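Local coordinates for protein putative pore-forming toxin (Bacteroides vulgatus ATCC 8482, PDB 3KOG) that is of unproven function but may be a pore-forming toxin, probably exported and lipid-modified as a lipoprotein, at residues I21-I26 and I40-G45; S107-T112 and D186-T191; T191-I196 and V208-V213. All coordinates share one frame; numbering follows the deposited sequence.

Contact 1. Residues I21-I26 and I40-G45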
ATOM      1  N   ILE A  21       0.617   4.373   4.364  1.00  7.15           N
ATOM      2  CA  ILE A  21       1.645   3.400   4.563  1.00  7.83           C
ATOM      3  C   ILE A  21       1.676   2.941   6.014  1.00  8.84           C
ATOM      4  O   ILE A  21       1.759   3.773   6.963  1.00  7.95           O
ATOM      5  CB  ILE A  21       3.065   4.027   4.232  1.00  8.05           C
ATOM      6  CG1 ILE A  21       3.201   4.361   2.738  1.00 11.94           C
ATOM      7  CG2 ILE A  21       4.216   3.011   4.695  1.00  8.35           C
ATOM      8  CD1 ILE A  21       4.378   5.367   2.440  1.00 13.80           C
ATOM      9  N   THR A  22       1.591   1.643   6.212  1.00  8.61           N
ATOM     10  CA  THR A  22       1.576   1.058   7.546  1.00  8.06           C
ATOM     11  C   THR A  22       2.814   0.187   7.785  1.00  9.34           C
ATOM     12  O   THR A  22       2.907  -0.935   7.302  1.00  9.53           O
ATOM     13  CB  THR A  22       0.281   0.238   7.787  1.00  8.58           C
ATOM     14  OG1 THR A  22      -0.876   1.088   7.599  1.00  7.60           O
ATOM     15  CG2 THR A  22       0.257  -0.348   9.186  1.00  8.10           C
ATOM     16  N   PRO A  23       3.771   0.698   8.576  1.00 10.15           N
ATOM     17  CA  PRO A  23       4.952  -0.085   8.919  1.00 10.08           C
ATOM     18  C   PRO A  23       4.614  -1.191   9.914  1.00 10.05           C
ATOM     19  O   PRO A  23       3.774  -0.999  10.803  1.00  9.16           O
ATOM     20  CB  PRO A  23       5.908   0.946   9.578  1.00 11.14           C
ATOM     21  CG  PRO A  23       5.261   2.231   9.453  1.00 12.50           C
ATOM     22  CD  PRO A  23       3.856   2.079   9.075  1.00 10.45           C
ATOM     23  N   VAL A  24       5.210  -2.356   9.683  1.00  9.93           N
ATOM     24  CA  VAL A  24       5.177  -3.499  10.567  1.00  9.71           C
ATOM     25  C   VAL A  24       6.661  -3.836  10.874  1.00  9.12           C
ATOM     26  O   VAL A  24       7.428  -4.085   9.919  1.00  9.61           O
ATOM     27  CB  VAL A  24       4.532  -4.692   9.878  1.00 10.44           C
ATOM     28  CG1 VAL A  24       4.538  -5.919  10.825  1.00 13.59           C
ATOM     29  CG2 VAL A  24       3.102  -4.358   9.362  1.00 13.57           C
ATOM     30  N   VAL A  25       7.073  -3.787  12.153  1.00  8.47           N
ATOM     31  CA  VAL A  25       8.497  -3.983  12.526  1.00  8.43           C
ATOM     32  C   VAL A  25       8.636  -5.376  13.149  1.00  8.76           C
ATOM     33  O   VAL A  25       7.957  -5.692  14.167  1.00  8.94           O
ATOM     34  CB  VAL A  25       9.021  -2.920  13.530  1.00  9.09           C
ATOM     35  CG1 VAL A  25      10.545  -3.104  13.798  1.00  5.65           C
ATOM     36  CG2 VAL A  25       8.715  -1.484  13.009  1.00  9.40           C
ATOM     37  N   ILE A  26       9.522  -6.178  12.562  1.00  8.80           N
ATOM     38  CA  ILE A  26       9.747  -7.553  12.999  1.00  9.70           C
ATOM     39  C   ILE A  26      11.140  -7.721  13.576  1.00 11.02           C
ATOM     40  O   ILE A  26      12.154  -7.411  12.933  1.00 11.57           O
ATOM     41  CB  ILE A  26       9.571  -8.575  11.845  1.00 10.75           C
ATOM     42  CG1 ILE A  26       8.192  -8.465  11.229  1.00 11.32           C
ATOM     43  CG2 ILE A  26       9.900 -10.053  12.300  1.00 10.07           C
ATOM     44  CD1 ILE A  26       6.978  -8.661  12.197  1.00 14.05           C
ATOM     45  N   ILE A  40       9.948   4.419  15.491  1.00  6.97           N
ATOM     46  CA  ILE A  40       9.715   4.381  14.071  1.00  7.03           C
ATOM     47  C   ILE A  40       9.757   5.757  13.479  1.00  7.99           C
ATOM     48  O   ILE A  40       9.099   6.666  13.979  1.00  7.87           O
ATOM     49  CB  ILE A  40       8.348   3.719  13.738  1.00  6.92           C
ATOM     50  CG1 ILE A  40       8.356   2.287  14.284  1.00  5.50           C
ATOM     51  CG2 ILE A  40       8.121   3.703  12.238  1.00  8.81           C
ATOM     52  CD1 ILE A  40       7.020   1.542  14.117  1.00  9.05           C
ATOM     53  N   SER A  41      10.451   5.902  12.350  1.00  8.04           N
ATOM     54  CA  SER A  41      10.539   7.180  11.704  0.55  8.50           C
ATOM     55  C   SER A  41      10.256   7.076  10.208  1.00  8.56           C
ATOM     56  O   SER A  41      10.620   6.088   9.536  1.00  9.98           O
ATOM     57  CB  SER A  41      11.919   7.808  11.960  0.55  9.47           C
ATOM     58  OG  SER A  41      12.941   7.002  11.404  0.55  7.80           O
ATOM     59  N   PHE A  42       9.557   8.077   9.701  1.00 10.04           N
ATOM     60  CA  PHE A  42       9.276   8.226   8.286  1.00  9.08           C
ATOM     61  C   PHE A  42      10.180   9.316   7.755  1.00  9.61           C
ATOM     62  O   PHE A  42      10.188  10.385   8.348  1.00 10.60           O
ATOM     63  CB  PHE A  42       7.841   8.702   8.079  1.00  9.98           C
ATOM     64  CG  PHE A  42       6.788   7.736   8.510  1.00 10.54           C
ATOM     65  CD1 PHE A  42       6.372   7.688   9.825  1.00 14.92           C
ATOM     66  CD2 PHE A  42       6.243   6.838   7.594  1.00 10.96           C
ATOM     67  CE1 PHE A  42       5.383   6.753  10.248  1.00 13.38           C
ATOM     68  CE2 PHE A  42       5.237   5.939   7.983  1.00 13.15           C
ATOM     69  CZ  PHE A  42       4.792   5.917   9.295  1.00 10.53           C
ATOM     70  N   SER A  43      10.918   9.069   6.660  1.00  7.50           N
ATOM     71  CA  SER A  43      11.740  10.074   5.989  1.00  7.99           C
ATOM     72  C   SER A  43      11.009  11.361   5.652  1.00  7.04           C
ATOM     73  O   SER A  43      11.585  12.419   5.778  1.00  6.66           O
ATOM     74  CB  SER A  43      12.394   9.559   4.678  1.00  6.76           C
ATOM     75  OG  SER A  43      11.418   9.137   3.762  1.00  9.10           O
ATOM     76  N   LYS A  44       9.767  11.222   5.234  1.00  8.21           N
ATOM     77  CA  LYS A  44       8.890  12.340   5.002  0.55  8.62           C
ATOM     78  C   LYS A  44       7.496  11.857   5.383  1.00  9.49           C
ATOM     79  O   LYS A  44       7.087  10.720   5.082  1.00  9.33           O
ATOM     80  CB  LYS A  44       8.964  12.845   3.521  0.55  9.89           C
ATOM     81  CG  LYS A  44      10.241  13.704   3.276  0.55 10.99           C
ATOM     82  CD  LYS A  44      10.414  14.332   1.900  0.55 13.12           C
ATOM     83  CE  LYS A  44      11.481  15.397   1.980  0.55 13.86           C
ATOM     84  NZ  LYS A  44      12.795  14.846   2.157  0.55 10.46           N
ATOM     85  N   GLY A  45       6.793  12.736   6.100  1.00  7.67           N
ATOM     86  CA  GLY A  45       5.415  12.567   6.397  1.00  7.26           C
ATOM     87  C   GLY A  45       5.143  11.684   7.595  1.00  7.86           C
ATOM     88  O   GLY A  45       6.081  11.276   8.287  1.00  7.73           O
TER
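The strands carrying Pro23 and Val25 (21-26) and Ile40 and Phe42 (40-42) lie in two facing layers, their axes 9.6 Å apart at the closest. Their directions are 146° apart, so they run roughly antiparallel, but no hydrogen bond joins the two segments. Side chains alone bridge the gap. The tip of the Phe42 ring meets the proline ring, with CZ of Phe42 3.7 Å from CG of Pro23. The two side chains cross at about a right angle. The ring edge also passes the backbone of Ile21, with Phe42 CE2 4.2 Å from Ile21 O. This is face-to-face packing of two beta-sheets, as in a beta-sandwich. Strand 18-27 belongs to the larger mixed sheet and strand 39-42 to a three-stranded antiparallel sheet. Both lie in the DUF3869 family region, which is grouped with the transthyretin clan. Further along, Val25 and Ile40 slide past each other in opposite directions. The touching atoms are Val25 CG2 and Ile40 CD1, 3.6 Å apart. Ile40 CG2 stays 4.3 Å from Pro23 CG. Ile60 and Ala64 of strand 58-66 extend the apolar layer against Ile21 and Val25.

Contact 2. Residues S107-T112 and D186-T191; sequences SQIETT and DYMKTT
Gln108 and Lys189 form a hydrogen-bonded antiparallel pair between strands 107-112 and 186-191. Lys189 N gives a bond of 2.9 Å to Gln108 O, and Gln108 N bonds back to Lys189 O. Tyr187 N bonds to Thr111 O. A classic beta bulge interrupts this pattern: Glu110 and Thr111 both face Tyr187. Glu110 N reaches Tyr187 O at 2.8 Å, while the bond from Thr111 N to the same oxygen is weak.

Side-chain hydrogen bonds lie on the face of Ser107 and Thr112. Ser107 OG and Thr190 OG1 are bonded at 2.8 Å. Thr112 OG1 donates to Asp186 OD2 over 2.9 Å, from 37° above the carboxylate plane. On the other face, Tyr187 OH bonds to Thr133 O. A water links Gln108 OE1, Lys189 O and Thr191 OG1.

Apolar contact is slight. In the selenomethionine at Met188, chi2 (-57°) turns SE toward Ile109, 3.8 Å from Ile109 CG1.

Glu110 OE2 stays 5.1 Å from Lys189 NZ, which has a long, weak ion pair with Asp214. Glu110 OE1 forms a salt bridge with Lys135. The chemistry is largely polar, which suits a surface strand pair. Lys135, and more distantly Lys189, would probably favour the anionic form of Glu110.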
ATOM      1  N   SER A 107       5.009  -4.075  -9.981  1.00 19.52           N
ATOM      2  CA  SER A 107       3.602  -4.099  -9.647  1.00 19.64           C
ATOM      3  C   SER A 107       2.754  -4.199 -10.889  1.00 19.79           C
ATOM      4  O   SER A 107       3.079  -3.600 -11.926  1.00 20.20           O
ATOM      5  CB  SER A 107       3.211  -2.882  -8.873  1.00 20.17           C
ATOM      6  OG  SER A 107       4.075  -2.768  -7.778  1.00 21.32           O
ATOM      7  N   GLN A 108       1.708  -4.988 -10.786  1.00 18.82           N
ATOM      8  CA  GLN A 108       0.772  -5.187 -11.882  1.00 19.42           C
ATOM      9  C   GLN A 108      -0.626  -5.247 -11.288  1.00 18.76           C
ATOM     10  O   GLN A 108      -0.826  -5.533 -10.091  1.00 16.26           O
ATOM     11  CB  GLN A 108       1.143  -6.436 -12.696  1.00 20.06           C
ATOM     12  CG  GLN A 108       0.675  -7.743 -12.087  1.00 25.22           C
ATOM     13  CD  GLN A 108       1.228  -8.981 -12.821  1.00 31.27           C
ATOM     14  OE1 GLN A 108       2.346  -9.439 -12.532  1.00 34.82           O
ATOM     15  NE2 GLN A 108       0.427  -9.550 -13.737  1.00 30.66           N
ATOM     16  N   ILE A 109      -1.612  -4.884 -12.117  1.00 19.26           N
ATOM     17  CA  ILE A 109      -3.005  -4.986 -11.699  1.00 18.55           C
ATOM     18  C   ILE A 109      -3.325  -6.444 -11.840  1.00 17.88           C
ATOM     19  O   ILE A 109      -3.198  -7.022 -12.923  1.00 17.99           O
ATOM     20  CB  ILE A 109      -3.954  -4.133 -12.565  1.00 18.37           C
ATOM     21  CG1 ILE A 109      -3.628  -2.646 -12.372  1.00 20.41           C
ATOM     22  CG2 ILE A 109      -5.425  -4.484 -12.238  1.00 19.38           C
ATOM     23  CD1 ILE A 109      -4.072  -1.712 -13.517  1.00 24.50           C
ATOM     24  N   GLU A 110      -3.739  -7.067 -10.754  1.00 17.18           N
ATOM     25  CA  GLU A 110      -4.183  -8.456 -10.846  1.00 17.47           C
ATOM     26  C   GLU A 110      -5.668  -8.572 -11.228  1.00 17.03           C
ATOM     27  O   GLU A 110      -6.035  -9.450 -11.988  1.00 16.91           O
ATOM     28  CB  GLU A 110      -3.972  -9.133  -9.514  1.00 17.87           C
ATOM     29  CG  GLU A 110      -4.417 -10.540  -9.454  1.00 22.67           C
ATOM     30  CD  GLU A 110      -4.097 -11.154  -8.116  1.00 27.84           C
ATOM     31  OE1 GLU A 110      -4.550 -10.609  -7.074  1.00 29.60           O
ATOM     32  OE2 GLU A 110      -3.415 -12.191  -8.131  1.00 34.08           O
ATOM     33  N   THR A 111      -6.503  -7.745 -10.615  1.00 16.28           N
ATOM     34  CA  THR A 111      -7.938  -7.758 -10.839  1.00 15.52           C
ATOM     35  C   THR A 111      -8.457  -6.342 -10.799  1.00 15.06           C
ATOM     36  O   THR A 111      -7.960  -5.526 -10.011  1.00 14.52           O
ATOM     37  CB  THR A 111      -8.663  -8.630  -9.786  1.00 15.46           C
ATOM     38  OG1 THR A 111      -8.124  -9.944  -9.860  1.00 18.63           O
ATOM     39  CG2 THR A 111     -10.167  -8.696 -10.056  1.00 16.55           C
ATOM     40  N   THR A 112      -9.388  -6.007 -11.696  1.00 13.56           N
ATOM     41  CA  THR A 112     -10.075  -4.732 -11.673  1.00 13.24           C
ATOM     42  C   THR A 112     -11.550  -5.091 -11.453  1.00 12.36           C
ATOM     43  O   THR A 112     -12.043  -6.037 -12.079  1.00 11.26           O
ATOM     44  CB  THR A 112      -9.871  -3.983 -12.997  1.00 14.47           C
ATOM     45  OG1 THR A 112      -8.480  -3.729 -13.177  1.00 17.62           O
ATOM     46  CG2 THR A 112     -10.584  -2.639 -13.018  1.00 14.89           C
ATOM     47  N   ASP A 186      -9.040  -1.860  -7.620  1.00 12.98           N
ATOM     48  CA  ASP A 186      -7.981  -2.589  -8.239  1.00 13.90           C
ATOM     49  C   ASP A 186      -7.169  -3.311  -7.185  1.00 14.37           C
ATOM     50  O   ASP A 186      -6.723  -2.688  -6.256  1.00 13.50           O
ATOM     51  CB  ASP A 186      -7.072  -1.666  -9.021  1.00 14.92           C
ATOM     52  CG  ASP A 186      -7.742  -1.119 -10.293  1.00 19.81           C
ATOM     53  OD1 ASP A 186      -8.486  -0.147 -10.187  1.00 25.56           O
ATOM     54  OD2 ASP A 186      -7.522  -1.665 -11.382  1.00 26.06           O
ATOM     55  N   TYR A 187      -6.960  -4.606  -7.387  1.00 14.07           N
ATOM     56  CA  TYR A 187      -6.042  -5.393  -6.609  1.00 15.04           C
ATOM     57  C   TYR A 187      -4.733  -5.438  -7.332  1.00 14.71           C
ATOM     58  O   TYR A 187      -4.658  -5.860  -8.457  1.00 14.62           O
ATOM     59  CB  TYR A 187      -6.569  -6.824  -6.429  1.00 15.96           C
ATOM     60  CG  TYR A 187      -7.857  -6.980  -5.678  1.00 20.16           C
ATOM     61  CD1 TYR A 187      -8.332  -6.003  -4.840  1.00 20.96           C
ATOM     62  CD2 TYR A 187      -8.564  -8.175  -5.759  1.00 26.08           C
ATOM     63  CE1 TYR A 187      -9.479  -6.170  -4.139  1.00 24.24           C
ATOM     64  CE2 TYR A 187      -9.724  -8.353  -5.051  1.00 29.56           C
ATOM     65  CZ  TYR A 187     -10.185  -7.313  -4.253  1.00 29.97           C
ATOM     66  OH  TYR A 187     -11.343  -7.451  -3.515  1.00 33.77           O
HETATM   67  N   MSE A 188      -3.697  -4.976  -6.652  1.00 14.71           N
HETATM   68  CA  MSE A 188      -2.351  -4.854  -7.148  1.00 14.51           C
HETATM   69  C   MSE A 188      -1.529  -6.050  -6.579  1.00 14.86           C
HETATM   70  O   MSE A 188      -1.668  -6.398  -5.387  1.00 14.18           O
HETATM   71  CB  MSE A 188      -1.736  -3.545  -6.608  1.00 14.62           C
HETATM   72  CG  MSE A 188      -2.569  -2.251  -6.825  1.00 15.60           C
HETATM   73 SE   MSE A 188      -2.943  -2.006  -8.699  0.75 14.80          SE
HETATM   74  CE  MSE A 188      -1.159  -2.057  -9.396  1.00 13.56           C
ATOM     75  N   LYS A 189      -0.773  -6.706  -7.454  1.00 14.14           N
ATOM     76  CA  LYS A 189       0.148  -7.790  -7.099  1.00 14.82           C
ATOM     77  C   LYS A 189       1.552  -7.298  -7.384  1.00 13.68           C
ATOM     78  O   LYS A 189       1.857  -6.933  -8.507  1.00 14.56           O
ATOM     79  CB  LYS A 189      -0.122  -9.043  -7.924  1.00 14.94           C
ATOM     80  CG  LYS A 189       0.855 -10.191  -7.560  1.00 17.98           C
ATOM     81  CD  LYS A 189       0.527 -11.473  -8.265  1.00 19.07           C
ATOM     82  CE  LYS A 189       1.229 -11.591  -9.578  1.00 21.73           C
ATOM     83  NZ  LYS A 189       1.242 -13.033 -10.018  1.00 22.04           N
ATOM     84  N   THR A 190       2.385  -7.207  -6.352  1.00 14.05           N
ATOM     85  CA  THR A 190       3.717  -6.694  -6.486  1.00 11.99           C
ATOM     86  C   THR A 190       4.677  -7.903  -6.250  1.00 13.02           C
ATOM     87  O   THR A 190       4.581  -8.563  -5.231  1.00 12.33           O
ATOM     88  CB  THR A 190       3.986  -5.563  -5.514  1.00 12.90           C
ATOM     89  OG1 THR A 190       3.134  -4.421  -5.757  1.00 13.45           O
ATOM     90  CG2 THR A 190       5.443  -5.119  -5.562  1.00 11.53           C
ATOM     91  N   THR A 191       5.549  -8.196  -7.206  1.00 11.03           N
ATOM     92  CA  THR A 191       6.566  -9.247  -7.099  1.00 11.99           C
ATOM     93  C   THR A 191       7.920  -8.570  -6.821  1.00 12.45           C
ATOM     94  O   THR A 191       8.381  -7.738  -7.607  1.00 13.29           O
ATOM     95  CB  THR A 191       6.652 -10.128  -8.362  1.00 12.13           C
ATOM     96  OG1 THR A 191       5.319 -10.606  -8.686  1.00 11.96           O
ATOM     97  CG2 THR A 191       7.659 -11.374  -8.146  1.00 14.27           C
TER
HETATM   98  O   HOH W   1       3.280  -8.761  -9.856  1.00 20.67           O

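Contact 3. Residues T191-I196 and V208-V213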
ATOM      1  N   THR A 191       5.549  -8.196  -7.206  1.00 11.03           N
ATOM      2  CA  THR A 191       6.566  -9.247  -7.099  1.00 11.99           C
ATOM      3  C   THR A 191       7.920  -8.570  -6.821  1.00 12.45           C
ATOM      4  O   THR A 191       8.381  -7.738  -7.607  1.00 13.29           O
ATOM      5  CB  THR A 191       6.652 -10.128  -8.362  1.00 12.13           C
ATOM      6  OG1 THR A 191       5.319 -10.606  -8.686  1.00 11.96           O
ATOM      7  CG2 THR A 191       7.659 -11.374  -8.146  1.00 14.27           C
ATOM      8  N   SER A 192       8.509  -8.917  -5.678  1.00 12.34           N
ATOM      9  CA  SER A 192       9.746  -8.324  -5.195  1.00 12.28           C
ATOM     10  C   SER A 192      10.777  -9.391  -4.850  1.00 11.22           C
ATOM     11  O   SER A 192      10.441 -10.400  -4.238  1.00 11.81           O
ATOM     12  CB  SER A 192       9.451  -7.452  -3.973  1.00 11.54           C
ATOM     13  OG  SER A 192       8.482  -6.422  -4.249  1.00 14.60           O
ATOM     14  N   VAL A 193      12.024  -9.136  -5.187  1.00  9.34           N
ATOM     15  CA  VAL A 193      13.123 -10.058  -4.926  1.00 10.17           C
ATOM     16  C   VAL A 193      13.964  -9.379  -3.859  1.00  9.35           C
ATOM     17  O   VAL A 193      14.300  -8.198  -3.997  1.00  9.22           O
ATOM     18  CB  VAL A 193      13.988 -10.299  -6.187  1.00 10.74           C
ATOM     19  CG1 VAL A 193      15.277 -11.078  -5.845  1.00 11.82           C
ATOM     20  CG2 VAL A 193      13.158 -10.967  -7.325  1.00 13.23           C
ATOM     21  N   TYR A 194      14.269 -10.122  -2.795  1.00  8.75           N
ATOM     22  CA  TYR A 194      15.055  -9.659  -1.687  1.00  8.32           C
ATOM     23  C   TYR A 194      16.308 -10.504  -1.547  1.00  9.47           C
ATOM     24  O   TYR A 194      16.286 -11.720  -1.769  1.00  8.67           O
ATOM     25  CB  TYR A 194      14.291  -9.775  -0.353  1.00  8.63           C
ATOM     26  CG  TYR A 194      13.074  -8.896  -0.212  1.00  7.42           C
ATOM     27  CD1 TYR A 194      11.859  -9.277  -0.735  1.00  8.38           C
ATOM     28  CD2 TYR A 194      13.164  -7.602   0.348  1.00  8.89           C
ATOM     29  CE1 TYR A 194      10.745  -8.443  -0.624  1.00  8.28           C
ATOM     30  CE2 TYR A 194      12.045  -6.793   0.423  1.00  9.43           C
ATOM     31  CZ  TYR A 194      10.856  -7.228  -0.065  1.00  9.18           C
ATOM     32  OH  TYR A 194       9.732  -6.397  -0.001  1.00 12.25           O
ATOM     33  N   GLN A 195      17.391  -9.872  -1.093  1.00  9.91           N
ATOM     34  CA  GLN A 195      18.527 -10.616  -0.556  1.00 10.71           C
ATOM     35  C   GLN A 195      18.639 -10.335   0.936  1.00 12.02           C
ATOM     36  O   GLN A 195      18.374  -9.189   1.423  1.00 14.31           O
ATOM     37  CB  GLN A 195      19.838 -10.207  -1.213  1.00 11.04           C
ATOM     38  CG  GLN A 195      19.990 -10.660  -2.627  1.00 13.59           C
ATOM     39  CD  GLN A 195      21.414 -10.442  -3.095  1.00 16.94           C
ATOM     40  OE1 GLN A 195      21.962  -9.374  -2.924  1.00 21.19           O
ATOM     41  NE2 GLN A 195      22.022 -11.458  -3.645  1.00 20.72           N
ATOM     42  N   ILE A 196      19.038 -11.370   1.657  1.00 12.13           N
ATOM     43  CA  ILE A 196      19.395 -11.235   3.046  1.00 12.81           C
ATOM     44  C   ILE A 196      20.909 -11.095   3.062  1.00 11.74           C
ATOM     45  O   ILE A 196      21.605 -11.922   2.498  1.00 12.01           O
ATOM     46  CB  ILE A 196      18.929 -12.421   3.867  1.00 12.47           C
ATOM     47  CG1 ILE A 196      17.392 -12.423   3.869  1.00 14.87           C
ATOM     48  CG2 ILE A 196      19.522 -12.316   5.304  1.00 12.62           C
ATOM     49  CD1 ILE A 196      16.760 -13.657   4.399  1.00 13.76           C
ATOM     50  N   VAL A 208      23.533 -13.902   1.902  1.00 11.76           N
ATOM     51  CA  VAL A 208      23.447 -15.262   2.412  1.00 13.07           C
ATOM     52  C   VAL A 208      22.154 -15.979   1.994  1.00 14.12           C
ATOM     53  O   VAL A 208      21.997 -17.153   2.302  1.00 14.23           O
ATOM     54  CB  VAL A 208      23.562 -15.336   3.972  1.00 13.51           C
ATOM     55  CG1 VAL A 208      24.861 -14.819   4.417  1.00 13.66           C
ATOM     56  CG2 VAL A 208      22.419 -14.582   4.683  1.00 12.67           C
ATOM     57  N   ALA A 209      21.234 -15.280   1.330  1.00 13.78           N
ATOM     58  CA  ALA A 209      20.015 -15.905   0.812  1.00 13.96           C
ATOM     59  C   ALA A 209      19.238 -14.928  -0.103  1.00 12.83           C
ATOM     60  O   ALA A 209      19.386 -13.704   0.006  1.00 12.26           O
ATOM     61  CB  ALA A 209      19.128 -16.322   1.997  1.00 14.46           C
ATOM     62  N   SER A 210      18.393 -15.492  -0.975  1.00 12.01           N
ATOM     63  CA  SER A 210      17.514 -14.700  -1.850  0.60 11.62           C
ATOM     64  C   SER A 210      16.118 -15.309  -1.827  1.00 10.77           C
ATOM     65  O   SER A 210      15.968 -16.520  -1.823  1.00  9.55           O
ATOM     66  CB  SER A 210      18.038 -14.710  -3.283  0.60 11.99           C
ATOM     67  OG  SER A 210      17.156 -13.986  -4.095  0.60 12.44           O
ATOM     68  N   PHE A 211      15.110 -14.475  -1.800  1.00  9.77           N
ATOM     69  CA  PHE A 211      13.726 -14.962  -1.825  1.00  9.55           C
ATOM     70  C   PHE A 211      12.851 -13.966  -2.559  1.00 10.06           C
ATOM     71  O   PHE A 211      13.218 -12.760  -2.697  1.00  8.82           O
ATOM     72  CB  PHE A 211      13.218 -15.264  -0.419  1.00  8.73           C
ATOM     73  CG  PHE A 211      13.137 -14.048   0.496  1.00  7.84           C
ATOM     74  CD1 PHE A 211      14.260 -13.578   1.129  1.00  8.74           C
ATOM     75  CD2 PHE A 211      11.936 -13.436   0.721  1.00  8.75           C
ATOM     76  CE1 PHE A 211      14.211 -12.474   1.977  1.00  9.33           C
ATOM     77  CE2 PHE A 211      11.852 -12.347   1.572  1.00 10.40           C
ATOM     78  CZ  PHE A 211      13.005 -11.874   2.200  1.00  9.54           C
ATOM     79  N   THR A 212      11.727 -14.475  -3.082  1.00  9.63           N
ATOM     80  CA  THR A 212      10.823 -13.659  -3.877  1.00 10.64           C
ATOM     81  C   THR A 212       9.452 -13.619  -3.214  1.00 10.56           C
ATOM     82  O   THR A 212       8.924 -14.651  -2.791  1.00  9.76           O
ATOM     83  CB  THR A 212      10.712 -14.209  -5.314  1.00 11.16           C
ATOM     84  OG1 THR A 212      12.023 -14.225  -5.916  1.00  9.69           O
ATOM     85  CG2 THR A 212       9.733 -13.332  -6.154  1.00  8.57           C
ATOM     86  N   VAL A 213       8.890 -12.425  -3.144  1.00 10.93           N
ATOM     87  CA  VAL A 213       7.611 -12.194  -2.478  1.00 10.81           C
ATOM     88  C   VAL A 213       6.529 -11.625  -3.405  1.00 10.59           C
ATOM     89  O   VAL A 213       6.763 -10.615  -4.085  1.00  9.29           O
ATOM     90  CB  VAL A 213       7.784 -11.220  -1.350  1.00 10.73           C
ATOM     91  CG1 VAL A 213       6.454 -11.042  -0.597  1.00  7.98           C
ATOM     92  CG2 VAL A 213       8.955 -11.700  -0.417  1.00  9.29           C
TER
HETATM   93  O   HOH W   2       6.456  -7.822  -3.031  1.00 19.59           O
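Tyr194 and Phe211 form a hydrogen-bonded antiparallel pair, and their side chains pack on the same face of the sheet. Tyr194 CB sits over one face of the Phe211 ring, 3.8 Å from its centroid, in a CH-pi contact. The two ring planes are only 15° apart. They are slid so far that they barely overlap, with centroids 5.3 Å apart. CG of Phe211 lies between its backbone N and carbonyl carbon (chi1 64°), a crowded position from which the ring lies against Tyr194 CB. Val213 CG2 touches Tyr194 CE1 at 3.7 Å. Further along the same face, Ile196 CG1 meets the Phe211 ring at its edge, 3.7 Å from CE1.

Backbone bonds set this register. Tyr194 N reaches Phe211 O over 2.8 Å in a nearly straight bond (177°). Ser192 and Val213 exchange bonds in the same way. At the far end, Val208 and Ala209 both face Ile196 in a classic beta bulge. Val208 N bonds to Ile196 O, and Ala209 O accepts from Ile196 N. Elsewhere, the methyls Thr191 CG2 and Thr212 CG2 are tightly packed at 3.5 Å.

The strands belong to the beta hairpin 179-198 and 207-225. Beyond the first shell, Tyr159 meets both aromatic rings, and Ile156 of helix 150-158 touches Ile196 and Phe211. Ser192 OG bonds to Ser105 and Glu102, and a water joins it to Val213 O. The face with Tyr194, Phe211, Ile196 and Val213 is thus mainly apolar and partly covered by the helix, with Ser192 a polar exception. The face with Val193, Gln195, Ser210 and Thr212 is mixed.

Overall arrangement
Contact 1 comes first along the chain, followed by contact 2 and then contact 3. Contacts 2 and 3 are joined directly. Both use strand 179-198 and share Thr191. This strand pairs with 98-120 in contact 2 and with 207-225 in contact 3. The centres of contacts 2 and 3 are 19 Å apart. Contact 1 does not touch either. Its centre is 23 Å from that of contact 2, on the opposite side of the chain's centre, and 21 Å from that of contact 3. Contacts 2 and 3 bind strands of the mixed sheet edge to edge, while contact 1 packs a second sheet against it. The mixed sheet continues from strand 18-27 through 85-94 to 207-225, so the DUF3869 region and the strands of contacts 2 and 3 share one sheet.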